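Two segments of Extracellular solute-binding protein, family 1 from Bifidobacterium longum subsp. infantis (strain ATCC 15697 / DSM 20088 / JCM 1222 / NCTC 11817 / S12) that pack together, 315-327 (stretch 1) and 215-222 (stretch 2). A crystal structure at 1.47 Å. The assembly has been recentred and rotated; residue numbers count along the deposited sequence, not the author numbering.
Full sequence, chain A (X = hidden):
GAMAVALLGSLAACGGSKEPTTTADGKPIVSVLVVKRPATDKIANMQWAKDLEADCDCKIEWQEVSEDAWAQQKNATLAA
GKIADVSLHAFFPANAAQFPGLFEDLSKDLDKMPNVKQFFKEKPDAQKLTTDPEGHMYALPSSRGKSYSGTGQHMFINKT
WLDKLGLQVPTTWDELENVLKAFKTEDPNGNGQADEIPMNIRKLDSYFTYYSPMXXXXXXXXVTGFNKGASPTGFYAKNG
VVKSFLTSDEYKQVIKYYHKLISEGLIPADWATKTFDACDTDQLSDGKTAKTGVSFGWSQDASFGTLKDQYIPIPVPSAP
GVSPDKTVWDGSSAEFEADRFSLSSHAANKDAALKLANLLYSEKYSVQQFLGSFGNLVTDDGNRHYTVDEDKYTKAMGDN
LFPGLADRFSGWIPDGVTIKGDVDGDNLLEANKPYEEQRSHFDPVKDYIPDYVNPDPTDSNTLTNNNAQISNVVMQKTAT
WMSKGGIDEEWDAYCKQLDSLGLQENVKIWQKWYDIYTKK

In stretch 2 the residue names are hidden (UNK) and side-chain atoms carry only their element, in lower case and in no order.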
# COMPACT_ATOMS: atom_id res chain seq x y z
N PRO A 315 15.42 -0.05 12.03
CA PRO A 315 14.78 -1.33 12.33
C PRO A 315 13.88 -1.16 13.55
O PRO A 315 14.16 -0.37 14.46
CB PRO A 315 15.96 -2.25 12.64
CG PRO A 315 17.15 -1.59 11.92
CD PRO A 315 16.90 -0.15 12.06
N VAL A 316 12.79 -1.92 13.60
CA VAL A 316 11.87 -1.73 14.72
C VAL A 316 12.50 -2.27 16.00
O VAL A 316 13.13 -3.34 15.97
CB VAL A 316 10.51 -2.39 14.45
CG1 VAL A 316 10.58 -3.94 14.54
CG2 VAL A 316 9.42 -1.83 15.39
N PRO A 317 12.38 -1.59 17.14
CA PRO A 317 12.87 -2.16 18.40
C PRO A 317 12.13 -3.44 18.77
O PRO A 317 10.92 -3.57 18.54
CB PRO A 317 12.63 -1.04 19.41
CG PRO A 317 12.71 0.22 18.58
CD PRO A 317 11.98 -0.17 17.30
N SER A 318 12.86 -4.38 19.39
CA SER A 318 12.31 -5.67 19.80
C SER A 318 11.47 -5.52 21.07
O SER A 318 11.84 -4.81 22.00
CB SER A 318 13.44 -6.66 20.08
OG SER A 318 14.29 -6.86 18.97
N ALA A 319 10.36 -6.25 21.11
CA ALA A 319 9.55 -6.33 22.31
C ALA A 319 10.23 -7.26 23.32
O ALA A 319 11.01 -8.13 22.94
CB ALA A 319 8.19 -6.89 21.95
N PRO A 320 9.91 -7.11 24.60
CA PRO A 320 10.47 -8.03 25.60
C PRO A 320 10.21 -9.49 25.25
O PRO A 320 9.10 -9.87 24.86
CB PRO A 320 9.72 -7.63 26.89
CG PRO A 320 9.17 -6.28 26.64
CD PRO A 320 8.98 -6.13 25.17
N GLY A 321 11.24 -10.31 25.36
CA GLY A 321 11.15 -11.72 25.09
C GLY A 321 11.48 -12.12 23.67
O GLY A 321 11.62 -13.30 23.40
N VAL A 322 11.61 -11.15 22.76
CA VAL A 322 11.78 -11.41 21.34
C VAL A 322 13.22 -11.08 20.96
O VAL A 322 13.65 -9.93 21.08
CB VAL A 322 10.77 -10.58 20.52
CG1 VAL A 322 10.88 -10.92 19.04
CG2 VAL A 322 9.34 -10.83 21.04
N SER A 323 13.94 -12.08 20.47
CA SER A 323 15.32 -11.88 20.11
C SER A 323 15.43 -11.02 18.85
O SER A 323 14.49 -10.92 18.06
CB SER A 323 15.99 -13.21 19.83
OG SER A 323 15.44 -13.78 18.65
N PRO A 324 16.59 -10.38 18.64
CA PRO A 324 16.78 -9.66 17.37
C PRO A 324 16.46 -10.52 16.15
O PRO A 324 15.82 -10.04 15.20
CB PRO A 324 18.24 -9.23 17.41
CG PRO A 324 18.53 -9.10 18.90
CD PRO A 324 17.72 -10.19 19.56
N ASP A 325 16.86 -11.80 16.17
CA ASP A 325 16.65 -12.66 15.02
C ASP A 325 15.18 -13.02 14.82
O ASP A 325 14.80 -13.39 13.70
CB ASP A 325 17.48 -13.94 15.17
CG ASP A 325 18.94 -13.75 14.80
OD1 ASP A 325 19.33 -12.65 14.37
OD2 ASP A 325 19.72 -14.72 14.94
N LYS A 326 14.36 -12.92 15.85
CA LYS A 326 12.94 -13.22 15.76
C LYS A 326 12.11 -11.97 15.53
O LYS A 326 10.90 -12.08 15.30
CB LYS A 326 12.43 -13.97 17.02
CG LYS A 326 12.97 -15.38 17.21
CD LYS A 326 12.46 -16.02 18.54
CE LYS A 326 13.34 -15.67 19.79
NZ LYS A 326 12.73 -14.86 20.97
N THR A 327 12.72 -10.79 15.58
CA THR A 327 12.03 -9.54 15.32
C THR A 327 11.96 -9.35 13.81
O THR A 327 12.94 -9.57 13.09
CB THR A 327 12.83 -8.39 15.95
OG1 THR A 327 13.05 -8.64 17.35
CG2 THR A 327 12.06 -7.07 15.85
N UNK A 215 2.07 -1.25 13.49
CA UNK A 215 3.34 -1.72 12.98
C UNK A 215 4.26 -2.22 14.10
O UNK A 215 5.20 -2.97 13.82
c UNK A 215 3.40 -0.35 10.81
c UNK A 215 3.72 -1.48 9.81
c UNK A 215 3.90 0.97 10.29
c UNK A 215 4.01 -0.63 12.17
N UNK A 216 4.01 -1.84 15.36
CA UNK A 216 4.77 -2.41 16.48
C UNK A 216 4.50 -3.90 16.69
O UNK A 216 5.24 -4.54 17.44
c UNK A 216 6.71 -0.34 17.46
c UNK A 216 5.25 -0.27 17.86
c UNK A 216 5.14 0.25 19.29
c UNK A 216 4.55 -1.63 17.79
N UNK A 217 3.49 -4.47 16.02
CA UNK A 217 3.35 -5.93 16.07
C UNK A 217 4.60 -6.62 15.55
O UNK A 217 4.94 -7.71 16.00
c UNK A 217 -0.36 -6.23 14.89
c UNK A 217 0.78 -6.17 15.90
c UNK A 217 2.15 -6.39 15.25
c UNK A 217 0.58 -7.21 17.01
N UNK A 218 5.32 -5.98 14.62
CA UNK A 218 6.55 -6.59 14.11
C UNK A 218 7.59 -6.77 15.21
O UNK A 218 8.40 -7.71 15.16
c UNK A 218 7.09 -5.72 12.97
n UNK A 218 5.54 -4.67 11.43
o UNK A 218 6.11 -6.81 11.04
c UNK A 218 6.21 -5.78 11.73
N UNK A 219 7.57 -5.89 16.22
CA UNK A 219 8.45 -6.01 17.39
C UNK A 219 8.25 -7.32 18.10
O UNK A 219 9.17 -7.79 18.78
o UNK A 219 8.37 -3.64 17.89
c UNK A 219 8.14 -4.92 18.42
N UNK A 220 7.04 -7.88 18.02
CA UNK A 220 6.68 -9.08 18.77
C UNK A 220 6.90 -10.35 17.98
O UNK A 220 6.69 -11.44 18.54
o UNK A 220 4.32 -9.28 18.10
c UNK A 220 4.85 -7.70 19.83
c UNK A 220 5.20 -9.03 19.20
N UNK A 221 7.33 -10.25 16.73
CA UNK A 221 7.55 -11.41 15.90
C UNK A 221 6.39 -11.78 15.00
O UNK A 221 6.43 -12.85 14.39
N UNK A 222 5.36 -10.93 14.90
CA UNK A 222 4.25 -11.10 13.97
C UNK A 222 4.49 -10.19 12.77
O UNK A 222 4.61 -8.97 12.92
c UNK A 222 2.57 -11.91 15.66
c UNK A 222 2.89 -10.81 14.63
c UNK A 222 1.76 -10.72 13.58
c UNK A 222 1.32 -11.62 16.50
O HOH W 1 9.45 -14.16 14.29

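Position 215 carries four side-chain carbons, forked at the second. None comes within 6 Å of stretch 1, so this buried side chain takes no part in the contact. A fork at the second carbon with two equal arms is L215.

Position 216 repeats the pattern: four carbons, forked at the second. Its CA-to-CB bond points sideways, but the end of the chain comes nearer, and one terminal carbon lies 3.7 Å from V316 CG2. This is L216, and the carbon is CD2; the pair is an apolar contact between two buried side chains.

Position 217 again has four carbons forked at the second, this time on a CA-to-CB bond pointing away from stretch 1. It is L217, buried yet untouched by the partner.

Position 218 has two carbons, the second carrying one oxygen and one nitrogen. CB lies 4.2 Å from V316 CG1, while the polar end leads away. An amide this short is N218. Its ND2 donates to L215 O at 3.0 Å, tying the side chain to the L215 carbonyl three residues earlier in the same stretch, and the backbone N218 O meets T327 CG2 at 3.8 Å.

Position 219 has one carbon and then one oxygen, and its CA-to-CB bond points toward stretch 1. The oxygen sits 2.6 Å from P317 O and 3.3 Å from V316 CG2. Such a small hydroxyl side chain is S219. OG donates to P317 O, a carbonyl whose proline supplies no backbone N-H of its own. Next to it, A319 N donates to S219 O at 3.0 Å with an angle of 170°, nearly straight. One residue thus offers both a donor and an acceptor to the partner backbone, and its CA lies 4.6 Å from the CA of S318.

Position 220 has one carbon bearing an oxygen and a carbon. The CA-to-CB bond points away, though the methyl reaches A319 CB at 4.0 Å. This is T220; the methyl is CG2, and OG1 donates to L217 O at 2.7 Å, spending its polarity within the stretch.

Position 221 has no side-chain atoms: G221. Its phi/psi of 95/9 already calls for glycine, since a CB would jam against T220 O. A CB would also stand 3.4 Å from K326 O, where G221 CA now makes a CA-H...O contact of 3.5 Å with K326 O. The O of water 1 lies 2.7 Å from K326 O and 3.3 Å from G221 O, within reach of both carbonyls.

Position 222 has four carbons, forked at the first, with one arm two carbons long; the CA-to-CB bond points away from stretch 1. It is I222, buried outside this contact.

The contact works by letting S219 carry the polar recognition while small apolar surfaces fill in around it. V316, A319, V322 and T327 supply that packing; V322 CG1 comes within 3.6 Å of S219 O. The design rule is compact: pair a serine hydroxyl and carbonyl with two nearby backbone groups, and leave the backbone bare at G221, where the backbone angles call for glycine and CA meets K326 O.

Stretch 2 215-222: LLLNSTGI
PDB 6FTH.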